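PDB 3MCZ: O-methyltransferase from Burkholderia thailandensis, which probably transfers a methyl group from S-adenosyl-L-methionine to a hydroxyl group of a substrate not yet identified, working as a dimer. Local coordinates for residues A[109-114]-A[158-163]; A[277-282]-A[345-350]. All coordinates share one frame. Numbering follows the deposited sequence.

Contact 1: residues A[109-114]-A[158-163]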
loop_
_atom_site.group_PDB
_atom_site.type_symbol
_atom_site.label_atom_id
_atom_site.label_comp_id
_atom_site.label_asym_id
_atom_site.label_seq_id
_atom_site.Cartn_x
_atom_site.Cartn_y
_atom_site.Cartn_z
ATOM N N ASP A 109 -22.393 0.482 -10.459
ATOM C CA ASP A 109 -21.101 -0.183 -10.495
ATOM C C ASP A 109 -20.211 0.206 -9.325
ATOM O O ASP A 109 -19.039 -0.157 -9.302
ATOM C CB ASP A 109 -20.371 0.158 -11.791
ATOM C CG ASP A 109 -21.041 -0.411 -13.020
ATOM O OD1 ASP A 109 -21.633 -1.508 -12.928
ATOM O OD2 ASP A 109 -20.931 0.235 -14.090
ATOM N N TYR A 110 -20.767 0.903 -8.343
ATOM C CA TYR A 110 -20.005 1.378 -7.184
ATOM C C TYR A 110 -19.212 0.263 -6.519
ATOM O O TYR A 110 -19.774 -0.766 -6.192
ATOM C CB TYR A 110 -20.974 1.966 -6.183
ATOM C CG TYR A 110 -20.424 2.600 -4.928
ATOM C CD1 TYR A 110 -19.382 3.532 -4.968
ATOM C CD2 TYR A 110 -21.000 2.315 -3.693
ATOM C CE1 TYR A 110 -18.924 4.132 -3.793
ATOM C CE2 TYR A 110 -20.566 2.902 -2.540
ATOM C CZ TYR A 110 -19.528 3.814 -2.582
ATOM O OH TYR A 110 -19.097 4.403 -1.406
ATOM N N ILE A 111 -17.909 0.470 -6.304
ATOM C CA ILE A 111 -17.071 -0.554 -5.618
ATOM C C ILE A 111 -16.830 -0.217 -4.143
ATOM O O ILE A 111 -15.907 -0.715 -3.523
ATOM C CB ILE A 111 -15.747 -0.800 -6.343
ATOM C CG1 ILE A 111 -14.857 0.441 -6.256
ATOM C CG2 ILE A 111 -15.990 -1.203 -7.807
ATOM C CD1 ILE A 111 -13.402 0.169 -6.512
ATOM N N GLY A 112 -17.688 0.601 -3.554
ATOM C CA GLY A 112 -17.520 0.973 -2.144
ATOM C C GLY A 112 -17.230 -0.216 -1.231
ATOM O O GLY A 112 -16.272 -0.199 -0.455
ATOM N N PRO A 113 -18.080 -1.256 -1.297
ATOM C CA PRO A 113 -17.893 -2.384 -0.376
ATOM C C PRO A 113 -16.508 -3.039 -0.444
ATOM O O PRO A 113 -15.978 -3.452 0.586
ATOM C CB PRO A 113 -19.014 -3.348 -0.782
ATOM C CG PRO A 113 -20.131 -2.380 -1.269
ATOM C CD PRO A 113 -19.382 -1.297 -1.987
ATOM N N ILE A 114 -15.951 -3.153 -1.651
ATOM C CA ILE A 114 -14.630 -3.715 -1.855
ATOM C C ILE A 114 -13.602 -2.822 -1.157
ATOM O O ILE A 114 -12.762 -3.313 -0.388
ATOM C CB ILE A 114 -14.285 -3.815 -3.391
ATOM C CG1 ILE A 114 -15.230 -4.799 -4.113
ATOM C CG2 ILE A 114 -12.777 -4.206 -3.624
ATOM C CD1 ILE A 114 -15.105 -4.784 -5.657
ATOM N N ASP A 158 -20.501 -8.350 0.573
ATOM C CA ASP A 158 -20.773 -7.545 -0.623
ATOM C C ASP A 158 -19.556 -7.491 -1.571
ATOM O O ASP A 158 -19.723 -7.515 -2.792
ATOM C CB ASP A 158 -21.230 -6.135 -0.237
ATOM C CG ASP A 158 -22.607 -6.120 0.422
ATOM O OD1 ASP A 158 -23.399 -7.085 0.231
ATOM O OD2 ASP A 158 -22.902 -5.128 1.127
ATOM N N ALA A 159 -18.355 -7.433 -1.017
ATOM C CA ALA A 159 -17.129 -7.385 -1.830
ATOM C C ALA A 159 -16.952 -8.695 -2.610
ATOM O O ALA A 159 -16.523 -8.671 -3.757
ATOM C CB ALA A 159 -15.878 -7.114 -0.972
HETATM N N MSE A 160 -17.287 -9.813 -1.961
HETATM C CA MSE A 160 -17.123 -11.157 -2.559
HETATM C C MSE A 160 -18.156 -11.348 -3.667
HETATM O O MSE A 160 -17.853 -11.963 -4.696
HETATM C CB MSE A 160 -17.268 -12.279 -1.521
HETATM C CG MSE A 160 -16.172 -12.377 -0.502
HETATM SE SE MSE A 160 -14.410 -12.396 -1.286
HETATM C CE MSE A 160 -13.833 -10.529 -1.041
ATOM N N VAL A 161 -19.368 -10.823 -3.469
ATOM C CA VAL A 161 -20.399 -10.947 -4.490
ATOM C C VAL A 161 -19.945 -10.259 -5.760
ATOM O O VAL A 161 -20.128 -10.776 -6.872
ATOM C CB VAL A 161 -21.766 -10.359 -4.046
ATOM C CG1 VAL A 161 -22.674 -10.122 -5.260
ATOM C CG2 VAL A 161 -22.454 -11.317 -3.030
ATOM N N ARG A 162 -19.353 -9.093 -5.592
ATOM C CA ARG A 162 -18.934 -8.304 -6.728
ATOM C C ARG A 162 -17.722 -8.965 -7.401
ATOM O O ARG A 162 -17.712 -9.215 -8.615
ATOM C CB ARG A 162 -18.632 -6.878 -6.264
ATOM C CG ARG A 162 -18.281 -5.949 -7.367
ATOM C CD ARG A 162 -19.494 -5.664 -8.237
ATOM N NE ARG A 162 -19.137 -4.754 -9.321
ATOM C CZ ARG A 162 -18.960 -3.437 -9.185
ATOM N NH1 ARG A 162 -19.122 -2.847 -8.005
ATOM N NH2 ARG A 162 -18.635 -2.702 -10.240
ATOM N N LEU A 163 -16.722 -9.288 -6.594
ATOM C CA LEU A 163 -15.471 -9.844 -7.106
ATOM C C LEU A 163 -15.666 -11.230 -7.740
ATOM O O LEU A 163 -14.916 -11.606 -8.638
ATOM C CB LEU A 163 -14.384 -9.871 -6.001
ATOM C CG LEU A 163 -13.823 -8.497 -5.582
ATOM C CD1 LEU A 163 -12.949 -8.602 -4.335
ATOM C CD2 LEU A 163 -13.037 -7.826 -6.727
#
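Polar contacts gather at the guanidinium of R162, on the long helix 150-172, which reaches the turn leading into helix 112-119. NH2 of R162 donates a hydrogen bond to O of D109 (2.7 Å), and NH1 of R162 adds two weak ones, to the same O of D109 (3.0 Å) and to O of Y110 (2.8 Å). Both carbonyls lie near the guanidinium plane. The carboxylate of D109 forms a salt bridge with R101; its OD1, 4.2 Å from NH2 of R162, is merely a nearby opposite charge.

Apolar packing continues toward the helix start, where I111 is the N-cap. CB of P113 rests on CB of D158 (3.6 Å). The backbones are nearest at I114 and A159 (CA to CA 4.4 Å), where the small side chain of A159 permits the approach. CD1 of I114 then touches both CG of R162 and CD2 of L163, each at 3.8 Å. V25 and V29 of the second subunit pack on I111 and I114, so this helix junction borders the dimer interface.

Because the arginine binds main-chain oxygens, its grip depends on the path of the 109-110 backbone, while its aliphatic part joins the apolar packing.

Contact 2: residues A[277-282]-A[345-350]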
loop_
_atom_site.group_PDB
_atom_site.type_symbol
_atom_site.label_atom_id
_atom_site.label_comp_id
_atom_site.label_asym_id
_atom_site.label_seq_id
_atom_site.Cartn_x
_atom_site.Cartn_y
_atom_site.Cartn_z
ATOM N N VAL A 277 -22.417 -36.567 -3.780
ATOM C CA VAL A 277 -22.617 -36.566 -5.222
ATOM C C VAL A 277 -23.312 -37.869 -5.703
ATOM O O VAL A 277 -22.764 -38.956 -5.560
ATOM C CB VAL A 277 -21.290 -36.403 -5.991
ATOM C CG1 VAL A 277 -21.556 -36.465 -7.536
ATOM C CG2 VAL A 277 -20.554 -35.083 -5.595
ATOM N N LYS A 278 -24.488 -37.730 -6.306
ATOM C CA LYS A 278 -25.240 -38.887 -6.807
ATOM C C LYS A 278 -24.526 -39.460 -7.995
ATOM O O LYS A 278 -23.703 -38.784 -8.635
ATOM C CB LYS A 278 -26.669 -38.485 -7.197
ATOM C CG LYS A 278 -27.542 -38.004 -5.996
ATOM C CD LYS A 278 -28.853 -37.476 -6.486
ATOM C CE LYS A 278 -29.815 -37.073 -5.381
ATOM N NZ LYS A 278 -31.253 -36.886 -5.908
ATOM N N PRO A 279 -24.808 -40.730 -8.307
ATOM C CA PRO A 279 -24.255 -41.290 -9.539
ATOM C C PRO A 279 -24.591 -40.461 -10.752
ATOM O O PRO A 279 -25.704 -39.984 -10.888
ATOM C CB PRO A 279 -24.942 -42.657 -9.645
ATOM C CG PRO A 279 -25.278 -43.005 -8.288
ATOM C CD PRO A 279 -25.557 -41.735 -7.538
ATOM N N GLY A 280 -23.606 -40.292 -11.628
ATOM C CA GLY A 280 -23.725 -39.448 -12.799
ATOM C C GLY A 280 -23.550 -37.964 -12.497
ATOM O O GLY A 280 -23.607 -37.158 -13.411
ATOM N N GLY A 281 -23.379 -37.609 -11.220
ATOM C CA GLY A 281 -23.341 -36.215 -10.784
ATOM C C GLY A 281 -21.918 -35.668 -10.755
ATOM O O GLY A 281 -20.965 -36.324 -11.171
ATOM N N ALA A 282 -21.785 -34.459 -10.236
ATOM C CA ALA A 282 -20.494 -33.764 -10.242
ATOM C C ALA A 282 -20.271 -32.991 -8.961
ATOM O O ALA A 282 -21.200 -32.410 -8.386
ATOM C CB ALA A 282 -20.393 -32.797 -11.456
ATOM N N ILE A 345 -13.843 -30.294 -11.718
ATOM C CA ILE A 345 -15.129 -30.943 -11.848
ATOM C C ILE A 345 -14.883 -32.432 -11.600
ATOM O O ILE A 345 -14.305 -33.139 -12.434
ATOM C CB ILE A 345 -15.760 -30.660 -13.250
ATOM C CG1 ILE A 345 -15.878 -29.144 -13.537
ATOM C CG2 ILE A 345 -17.164 -31.322 -13.422
ATOM C CD1 ILE A 345 -14.850 -28.611 -14.589
ATOM N N GLY A 346 -15.338 -32.921 -10.468
ATOM C CA GLY A 346 -15.261 -34.324 -10.173
ATOM C C GLY A 346 -16.513 -35.065 -10.536
ATOM O O GLY A 346 -17.568 -34.845 -9.944
ATOM N N GLN A 347 -16.417 -36.009 -11.451
ATOM C CA GLN A 347 -17.611 -36.647 -11.970
ATOM C C GLN A 347 -17.742 -38.073 -11.423
ATOM O O GLN A 347 -16.773 -38.837 -11.472
ATOM C CB GLN A 347 -17.525 -36.606 -13.499
ATOM C CG GLN A 347 -17.134 -35.154 -14.026
ATOM C CD GLN A 347 -16.405 -35.111 -15.384
ATOM O OE1 GLN A 347 -16.951 -35.521 -16.407
ATOM N NE2 GLN A 347 -15.194 -34.544 -15.393
ATOM N N ARG A 348 -18.905 -38.401 -10.859
ATOM C CA ARG A 348 -19.177 -39.750 -10.361
ATOM C C ARG A 348 -19.776 -40.564 -11.501
ATOM O O ARG A 348 -20.705 -40.120 -12.169
ATOM C CB ARG A 348 -20.125 -39.730 -9.152
ATOM C CG ARG A 348 -20.199 -41.069 -8.423
ATOM C CD ARG A 348 -21.113 -41.070 -7.213
ATOM N NE ARG A 348 -20.567 -40.392 -6.027
ATOM C CZ ARG A 348 -19.508 -40.813 -5.341
ATOM N NH1 ARG A 348 -18.831 -41.902 -5.721
ATOM N NH2 ARG A 348 -19.097 -40.126 -4.294
ATOM N N SER A 349 -19.212 -41.741 -11.742
ATOM C CA SER A 349 -19.745 -42.626 -12.756
ATOM C C SER A 349 -21.191 -43.060 -12.383
ATOM O O SER A 349 -21.553 -43.206 -11.203
ATOM C CB SER A 349 -18.809 -43.833 -12.929
ATOM O OG SER A 349 -19.455 -44.855 -13.667
ATOM N N SER A 350 -22.023 -43.231 -13.401
ATOM C CA SER A 350 -23.378 -43.735 -13.189
ATOM C C SER A 350 -23.418 -45.269 -13.263
ATOM O O SER A 350 -24.405 -45.891 -12.867
ATOM C CB SER A 350 -24.314 -43.125 -14.221
ATOM O OG SER A 350 -23.671 -43.074 -15.479
#
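The start of strand 281-288 and the end of strand 341-347 run antiparallel in the Rossmann-like methyltransferase sheet. A282 and Q347 form a non-hydrogen-bonded pair (CA to CA 4.4 Å), flanked by a short CA-H...O contact from CA of A282 to O of G346 (3.1 Å). Next along, N of R348 donates to O of G281 (2.9 Å). A type II turn from K278 to G281 reverses the chain, closed by N of G281 bonding to O of K278 (2.9 Å); G280 has the positive phi expected at its third position, and its N makes a weak hydrogen bond to O of R348 (3.0 Å).

Among the side chains, CB of A282 meets CG2 of I345 at 4.1 Å, and CG1 of V277 touches CB of R348 at 3.9 Å. The side chain of R348 runs back alongside K278 and V277, with its NH2 hydrogen-bonded to the carbonyl of A274 in helix 263-275, while NE of R348 donates to O of V277 at 2.7 Å.

How the contacts relate
From the N terminus, the chain passes a series of helices and the small hairpin 86-95 before reaching contact 1, which closes a loop of 43 residues, with helices but no strands, between 109-114 and 158-163. Helix 150-172 then leads into the methyltransferase sheet. Contact 2 comes later, bringing 345-350 back to 277-282 across 62 residues that include most of strand 281-288, helices 298-310 and 319-328, strand 332-338 and the first part of strand 341-347. The loops are in series, neither nested nor crossed. The centres of contacts 1 and 2 lie about 34 Å apart, their nearest atoms about 18 Å. Contact 1 joins helices beside the second subunit; contact 2 ties the C-terminal end to the sheet.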